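Local coordinates for hypothetical methylmalonyl-CoA decarboxylase alpha subunit (Sulfolobus tokodaii, PDB 1X0U), which is probably the carboxyl transferase subunit of a larger enzyme and assembles as six copies of a chain with two crotonase-type halves, at residues L48-G53 against G86-R91; A127-I132 against I164-I169; T246-S251 against E303-H308. All blocks are in the same frame, centred on the assembly; numbering follows the deposited sequence.

Interaction 1. Residues L48-G53 against G86-R91; sequences LLFDDG and GKVDGR
D51 meets the backbone of the 88-91 turn with both carboxylate oxygens. OD1 accepts from D89 N at 2.7 Å and OD2 from G90 N at 2.8 Å, each through the lone pair on the side of the other oxygen, so the two bonds fix the rotation of the carboxylate. CG lies anti to the carbonyl carbon (chi1 -62°), beside the backbone N of D51; that N-H donates to K87 O at 2.7 Å. The receiving turn is a type I' beta turn from V88 to R91, joining strand 81-88 to strand 91-98 as a hairpin; D51, just past the end of helix 42-49, thus ties the helix exit to the hairpin tip. Inward the packing is close. The F50 ring brings CD2 to 3.4 Å from G86 CA, where the bare glycine backbone gives the ring its place, and the same ring carbon lies 3.7 Å from V88 CG2. L49 CD1 touches both V88 methyls at 4.1 Å, while V93 and A95 of the next strand also pack on F50. Toward solvent polar bonds replace packing: D89 and G90 are exposed yet held through their N-H groups, a water accepts from K87 N at 3.1 Å, and K87 leads away to a salt bridge of NZ with E503 OE1 of a second subunit.

Interaction 2. Residues A127-I132 against I164-I169; sequences APVVGI and IPQITI
V129 and Q166 pair side by side on one face of two parallel strands, V129 CG1 resting 3.6 Å from Q166 CG. CG1 sits between the backbone N and the carbonyl carbon (chi1 49°), the crowded position for a valine, and from there it also reaches P165 O. Four backbone hydrogen bonds hold the strands in register: V129 N to P165 O, I167 N to V129 O, G131 N to I167 O at 2.9 Å, and I169 N to G131 O at 2.8 Å. Thus V129 and G131 use both N and O toward I164-I169. Between these bonds run CA-H...O contacts, the shortest from V130 CA to I167 O at 3.0 Å. On the other face V130 and I132 lie beside I167 and I169, with I132 CG2 4.2 Å from I169 CB. Ahead of the strands the two prolines lie alongside each other, P128 CG 4.1 Å from P165 CD, and I164 CD1 comes to 3.6 Å from A127 O.

The strand axes diverge by only 16°, the geometry expected of neighbours in the beta-alpha-beta unit in which helix 144-160 links strand 129-133 to strand 166-170, as in the crotonase fold. Further out, D186 accepts a hydrogen bond from Q166 N. V130 and I132 instead turn their backbone hydrogen bonds to F94, Y96 and Q98 of strand 91-98, and strand 187-191 lies beyond 166-170. Helix 239-252 packs on P128, I167 and I169, whereas V129 and I164 meet helix 109-125.

Interaction 3. Residues T246-S251 against E303-H308; sequences TKRLLS and EFLEVH
Helix 239-252 of the first crotonase-like half meets strand 305-307, the outermost strand, within the chain, of the second sheet, a helix-to-strand contact between the two halves. R248 and L305 carry most of the contact. A chi1 of -169° sets R248 CG anti to the backbone N, and the chain, extended from there to NE, runs antiparallel past the L305 side chain. L305 CB lies under the centre of the guanidinium, 3.9 Å from CZ, so an aliphatic carbon covers one face of the charged group. At the tip, R248 NH2 forms a salt bridge with E303 OE2 at 2.9 Å; the carboxylate oxygen sits off the guanidinium plane, making this an ion pair without a directed hydrogen bond. A water in that plane accepts from R248 NH1 at 2.9 Å and donates to F304 O at 2.7 Å, bridging R248 to the F304 carbonyl. Deeper in, L305 crosses L249 at about a right angle, the leucine CD1 atoms meeting at 4.0 Å, and L305 CD1 also rests 3.7 Å from L249 CA. Strand 305-307 pairs with strand 315-322, F319 of which touches L249, while F234 of strand 234-236 packs against both leucines and I167 of strand 166-170 backs L249.

Interaction 2 is the core of the three, wholly buried and built from backbone hydrogen bonds between adjoining strands. Interactions 1 and 3 are partly buried and combine apolar packing inside (F50 and L49 in the first, L249 and L305 in the third) with charged groups outside: a carboxylate gripped by turn N-H groups and an arginine held by charge and water, respectively. Interactions 1 and 2 reach the same sheet, and L49 CD2 packs on V130 CG2 at 3.7 Å. Helix 239-252 joins all three: I167 and I169 of interaction 2 lie against L249 and T246, and L49 also touches T246. The same helix then meets strand 305-307 of the second sheet in interaction 3.

Interaction 1. Residues L48-G53 against G86-R91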
# COMPACT_ATOMS: atom_id res chain seq x y z
N LEU A 48 -4.79 6.73 -42.62
CA LEU A 48 -6.05 6.00 -42.65
C LEU A 48 -6.52 5.72 -41.22
O LEU A 48 -7.67 5.99 -40.86
CB LEU A 48 -5.89 4.67 -43.40
CG LEU A 48 -6.30 4.48 -44.87
CD1 LEU A 48 -6.91 5.74 -45.46
CD2 LEU A 48 -5.09 4.04 -45.67
N LEU A 49 -5.61 5.19 -40.40
CA LEU A 49 -5.92 4.83 -39.02
C LEU A 49 -6.31 5.96 -38.06
O LEU A 49 -7.26 5.82 -37.30
CB LEU A 49 -4.73 4.08 -38.41
CG LEU A 49 -4.81 3.78 -36.90
CD1 LEU A 49 -6.08 3.01 -36.60
CD2 LEU A 49 -3.57 2.98 -36.46
N PHE A 50 -5.57 7.06 -38.09
CA PHE A 50 -5.86 8.13 -37.16
C PHE A 50 -6.86 9.12 -37.69
O PHE A 50 -6.90 9.35 -38.89
CB PHE A 50 -4.57 8.82 -36.76
CG PHE A 50 -3.68 7.95 -35.93
CD1 PHE A 50 -2.73 7.14 -36.52
CD2 PHE A 50 -3.84 7.90 -34.55
CE1 PHE A 50 -1.95 6.29 -35.75
CE2 PHE A 50 -3.07 7.05 -33.77
CZ PHE A 50 -2.13 6.25 -34.37
N ASP A 51 -7.69 9.66 -36.80
CA ASP A 51 -8.71 10.62 -37.20
C ASP A 51 -8.05 11.52 -38.21
O ASP A 51 -7.52 12.59 -37.90
CB ASP A 51 -9.23 11.36 -35.97
CG ASP A 51 -9.89 10.42 -34.99
OD1 ASP A 51 -10.21 9.29 -35.40
OD2 ASP A 51 -10.09 10.79 -33.81
N ASP A 52 -8.08 10.99 -39.43
CA ASP A 52 -7.47 11.55 -40.62
C ASP A 52 -7.17 13.00 -40.51
O ASP A 52 -7.98 13.81 -40.06
CB ASP A 52 -8.35 11.25 -41.86
CG ASP A 52 -8.44 9.75 -42.16
OD1 ASP A 52 -8.67 9.39 -43.34
OD2 ASP A 52 -8.28 8.93 -41.23
N GLY A 53 -5.95 13.32 -40.93
CA GLY A 53 -5.51 14.69 -40.89
C GLY A 53 -4.67 14.99 -39.67
O GLY A 53 -4.36 16.16 -39.44
N GLY A 86 -1.76 9.75 -32.00
CA GLY A 86 -2.84 10.53 -32.57
C GLY A 86 -4.15 10.10 -31.92
O GLY A 86 -4.18 9.48 -30.86
N LYS A 87 -5.25 10.43 -32.57
CA LYS A 87 -6.57 10.08 -32.08
C LYS A 87 -7.19 9.06 -33.02
O LYS A 87 -7.06 9.18 -34.24
CB LYS A 87 -7.47 11.33 -32.04
CG LYS A 87 -7.85 11.85 -30.65
CD LYS A 87 -6.65 12.36 -29.88
CE LYS A 87 -7.06 13.04 -28.58
NZ LYS A 87 -7.68 14.38 -28.77
N VAL A 88 -7.81 8.03 -32.45
CA VAL A 88 -8.51 7.02 -33.23
C VAL A 88 -9.90 7.09 -32.59
O VAL A 88 -10.08 6.66 -31.47
CB VAL A 88 -7.94 5.59 -33.04
CG1 VAL A 88 -8.72 4.62 -33.90
CG2 VAL A 88 -6.47 5.54 -33.42
N ASP A 89 -10.85 7.67 -33.31
CA ASP A 89 -12.21 7.84 -32.80
C ASP A 89 -12.22 8.73 -31.55
O ASP A 89 -12.95 8.48 -30.60
CB ASP A 89 -12.85 6.48 -32.49
CG ASP A 89 -13.19 5.70 -33.75
OD1 ASP A 89 -13.90 6.26 -34.61
OD2 ASP A 89 -12.74 4.55 -33.90
N GLY A 90 -11.39 9.77 -31.58
CA GLY A 90 -11.32 10.70 -30.46
C GLY A 90 -10.55 10.20 -29.25
O GLY A 90 -10.45 10.90 -28.24
N ARG A 91 -10.01 8.99 -29.33
CA ARG A 91 -9.26 8.42 -28.22
C ARG A 91 -7.78 8.37 -28.57
O ARG A 91 -7.41 8.07 -29.71
CB ARG A 91 -9.77 7.01 -27.91
CG ARG A 91 -11.27 6.96 -27.60
CD ARG A 91 -11.76 5.53 -27.46
NE ARG A 91 -11.17 4.85 -26.31
CZ ARG A 91 -11.20 3.53 -26.14
NH1 ARG A 91 -11.78 2.76 -27.07
NH2 ARG A 91 -10.68 2.98 -25.05
O HOH W 1 -5.55 12.13 -35.16

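Interaction 2. Residues A127-I132 against I164-I169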
# COMPACT_ATOMS: atom_id res chain seq x y z
N ALA A 127 -2.04 4.61 -22.88
CA ALA A 127 -2.72 4.56 -24.18
C ALA A 127 -2.33 3.32 -24.97
O ALA A 127 -1.21 2.82 -24.85
CB ALA A 127 -2.41 5.81 -24.98
N PRO A 128 -3.26 2.79 -25.77
CA PRO A 128 -3.00 1.60 -26.59
C PRO A 128 -1.87 1.86 -27.59
O PRO A 128 -1.51 3.01 -27.85
CB PRO A 128 -4.33 1.36 -27.31
CG PRO A 128 -5.36 2.03 -26.41
CD PRO A 128 -4.64 3.28 -25.96
N VAL A 129 -1.34 0.79 -28.16
CA VAL A 129 -0.29 0.89 -29.16
C VAL A 129 -0.54 -0.09 -30.29
O VAL A 129 -0.70 -1.29 -30.07
CB VAL A 129 1.11 0.57 -28.58
CG1 VAL A 129 1.06 -0.72 -27.80
CG2 VAL A 129 2.12 0.44 -29.72
N VAL A 130 -0.59 0.41 -31.52
CA VAL A 130 -0.77 -0.50 -32.63
C VAL A 130 0.48 -0.39 -33.48
O VAL A 130 0.91 0.71 -33.86
CB VAL A 130 -2.06 -0.22 -33.47
CG1 VAL A 130 -2.95 0.79 -32.78
CG2 VAL A 130 -1.68 0.22 -34.87
N GLY A 131 1.09 -1.54 -33.73
CA GLY A 131 2.29 -1.57 -34.54
C GLY A 131 2.00 -2.08 -35.94
O GLY A 131 1.66 -3.25 -36.12
N ILE A 132 2.11 -1.19 -36.92
CA ILE A 132 1.88 -1.56 -38.31
C ILE A 132 3.22 -2.05 -38.87
O ILE A 132 4.05 -1.26 -39.34
CB ILE A 132 1.35 -0.35 -39.11
CG1 ILE A 132 0.23 0.34 -38.33
CG2 ILE A 132 0.81 -0.82 -40.46
CD1 ILE A 132 -0.32 1.58 -39.00
N ILE A 164 -1.70 -2.08 -21.23
CA ILE A 164 -2.23 -1.30 -22.33
C ILE A 164 -2.43 -2.26 -23.51
O ILE A 164 -1.56 -3.07 -23.82
CB ILE A 164 -1.28 -0.13 -22.74
CG1 ILE A 164 0.16 -0.63 -22.92
CG2 ILE A 164 -1.32 0.96 -21.67
CD1 ILE A 164 1.10 0.41 -23.57
N PRO A 165 -3.59 -2.18 -24.18
CA PRO A 165 -3.87 -3.06 -25.33
C PRO A 165 -2.77 -2.93 -26.38
O PRO A 165 -2.37 -1.82 -26.71
CB PRO A 165 -5.21 -2.53 -25.85
CG PRO A 165 -5.82 -1.86 -24.66
CD PRO A 165 -4.64 -1.17 -24.03
N GLN A 166 -2.31 -4.06 -26.89
CA GLN A 166 -1.27 -4.07 -27.91
C GLN A 166 -1.73 -4.84 -29.14
O GLN A 166 -1.86 -6.07 -29.10
CB GLN A 166 -0.00 -4.73 -27.37
CG GLN A 166 0.67 -3.97 -26.25
CD GLN A 166 1.84 -4.74 -25.69
OE1 GLN A 166 1.67 -5.66 -24.87
NE2 GLN A 166 3.04 -4.41 -26.16
N ILE A 167 -1.95 -4.11 -30.23
CA ILE A 167 -2.40 -4.70 -31.49
C ILE A 167 -1.34 -4.54 -32.59
O ILE A 167 -0.77 -3.48 -32.76
CB ILE A 167 -3.70 -4.03 -31.97
CG1 ILE A 167 -4.78 -4.18 -30.90
CG2 ILE A 167 -4.16 -4.65 -33.26
CD1 ILE A 167 -6.01 -3.31 -31.14
N THR A 168 -1.08 -5.61 -33.34
CA THR A 168 -0.10 -5.52 -34.41
C THR A 168 -0.76 -5.79 -35.75
O THR A 168 -1.55 -6.72 -35.88
CB THR A 168 1.03 -6.56 -34.27
OG1 THR A 168 0.54 -7.85 -34.65
CG2 THR A 168 1.55 -6.62 -32.86
N ILE A 169 -0.46 -4.97 -36.75
CA ILE A 169 -0.98 -5.21 -38.09
C ILE A 169 0.25 -5.73 -38.81
O ILE A 169 1.23 -4.99 -38.98
CB ILE A 169 -1.46 -3.93 -38.80
CG1 ILE A 169 -2.67 -3.34 -38.08
CG2 ILE A 169 -1.84 -4.24 -40.25
CD1 ILE A 169 -3.19 -2.09 -38.75

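Interaction 3. Residues T246-S251 against E303-H308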
# COMPACT_ATOMS: atom_id res chain seq x y z
N THR A 246 -8.80 -2.81 -36.89
CA THR A 246 -8.13 -2.35 -35.67
C THR A 246 -8.99 -1.29 -34.98
O THR A 246 -9.10 -1.29 -33.75
CB THR A 246 -6.73 -1.75 -35.92
OG1 THR A 246 -6.87 -0.48 -36.57
CG2 THR A 246 -5.88 -2.67 -36.78
N LYS A 247 -9.60 -0.40 -35.76
CA LYS A 247 -10.47 0.63 -35.18
C LYS A 247 -11.64 -0.03 -34.46
O LYS A 247 -12.07 0.41 -33.40
CB LYS A 247 -11.05 1.54 -36.25
CG LYS A 247 -10.10 2.52 -36.88
CD LYS A 247 -10.89 3.37 -37.88
CE LYS A 247 -10.04 4.43 -38.53
NZ LYS A 247 -10.88 5.32 -39.36
N ARG A 248 -12.17 -1.10 -35.05
CA ARG A 248 -13.30 -1.80 -34.46
C ARG A 248 -12.86 -2.54 -33.20
O ARG A 248 -13.58 -2.56 -32.19
CB ARG A 248 -13.90 -2.78 -35.47
CG ARG A 248 -15.24 -3.34 -35.01
CD ARG A 248 -15.75 -4.45 -35.92
NE ARG A 248 -16.92 -5.09 -35.32
CZ ARG A 248 -17.41 -6.26 -35.72
NH1 ARG A 248 -16.84 -6.91 -36.72
NH2 ARG A 248 -18.48 -6.77 -35.11
N LEU A 249 -11.68 -3.15 -33.25
CA LEU A 249 -11.15 -3.87 -32.11
C LEU A 249 -10.96 -2.89 -30.96
O LEU A 249 -11.41 -3.13 -29.84
CB LEU A 249 -9.81 -4.52 -32.47
CG LEU A 249 -9.14 -5.32 -31.35
CD1 LEU A 249 -10.12 -6.38 -30.84
CD2 LEU A 249 -7.85 -5.97 -31.88
N LEU A 250 -10.29 -1.77 -31.23
CA LEU A 250 -10.06 -0.76 -30.20
C LEU A 250 -11.36 -0.28 -29.56
O LEU A 250 -11.40 -0.01 -28.35
CB LEU A 250 -9.32 0.45 -30.78
CG LEU A 250 -7.82 0.29 -31.07
CD1 LEU A 250 -7.36 1.48 -31.90
CD2 LEU A 250 -7.03 0.20 -29.76
N SER A 251 -12.42 -0.16 -30.36
CA SER A 251 -13.71 0.30 -29.85
C SER A 251 -14.23 -0.60 -28.73
O SER A 251 -15.02 -0.16 -27.92
CB SER A 251 -14.76 0.37 -30.98
OG SER A 251 -15.14 -0.93 -31.43
N GLU A 303 -24.23 -8.14 -33.43
CA GLU A 303 -22.82 -7.94 -33.80
C GLU A 303 -21.83 -8.72 -32.93
O GLU A 303 -21.94 -8.75 -31.71
CB GLU A 303 -22.46 -6.46 -33.80
CG GLU A 303 -22.57 -5.80 -35.19
CD GLU A 303 -22.06 -6.71 -36.32
OE1 GLU A 303 -22.82 -7.59 -36.78
OE2 GLU A 303 -20.89 -6.56 -36.75
N PHE A 304 -20.85 -9.34 -33.59
CA PHE A 304 -19.86 -10.14 -32.90
C PHE A 304 -18.52 -10.07 -33.62
O PHE A 304 -18.42 -10.46 -34.80
CB PHE A 304 -20.36 -11.59 -32.84
CG PHE A 304 -19.42 -12.55 -32.15
CD1 PHE A 304 -19.02 -12.34 -30.83
CD2 PHE A 304 -19.01 -13.71 -32.79
CE1 PHE A 304 -18.22 -13.26 -30.17
CE2 PHE A 304 -18.21 -14.65 -32.15
CZ PHE A 304 -17.81 -14.43 -30.83
N LEU A 305 -17.50 -9.56 -32.94
CA LEU A 305 -16.16 -9.46 -33.52
C LEU A 305 -15.47 -10.73 -33.06
O LEU A 305 -15.04 -10.85 -31.90
CB LEU A 305 -15.42 -8.21 -32.99
CG LEU A 305 -14.12 -7.82 -33.72
CD1 LEU A 305 -13.47 -6.62 -33.06
CD2 LEU A 305 -13.17 -8.98 -33.68
N GLU A 306 -15.36 -11.69 -33.96
CA GLU A 306 -14.78 -12.98 -33.62
C GLU A 306 -13.27 -13.07 -33.70
O GLU A 306 -12.66 -12.82 -34.75
CB GLU A 306 -15.42 -14.09 -34.46
CG GLU A 306 -15.08 -15.47 -33.94
CD GLU A 306 -15.97 -16.54 -34.53
OE1 GLU A 306 -17.06 -16.19 -35.02
OE2 GLU A 306 -15.60 -17.72 -34.50
N VAL A 307 -12.67 -13.46 -32.58
CA VAL A 307 -11.22 -13.62 -32.46
C VAL A 307 -10.85 -15.05 -32.85
O VAL A 307 -11.56 -16.00 -32.49
CB VAL A 307 -10.77 -13.35 -30.99
CG1 VAL A 307 -9.27 -13.56 -30.84
CG2 VAL A 307 -11.14 -11.95 -30.59
N HIS A 308 -9.75 -15.22 -33.58
CA HIS A 308 -9.30 -16.54 -34.01
C HIS A 308 -10.40 -17.29 -34.76
O HIS A 308 -10.53 -18.51 -34.65
CB HIS A 308 -8.87 -17.36 -32.80
CG HIS A 308 -7.41 -17.29 -32.50
ND1 HIS A 308 -6.91 -17.35 -31.21
CD2 HIS A 308 -6.33 -17.23 -33.31
CE1 HIS A 308 -5.59 -17.34 -31.25
NE2 HIS A 308 -5.21 -17.27 -32.51
O HOH W 2 -17.86 -9.53 -37.30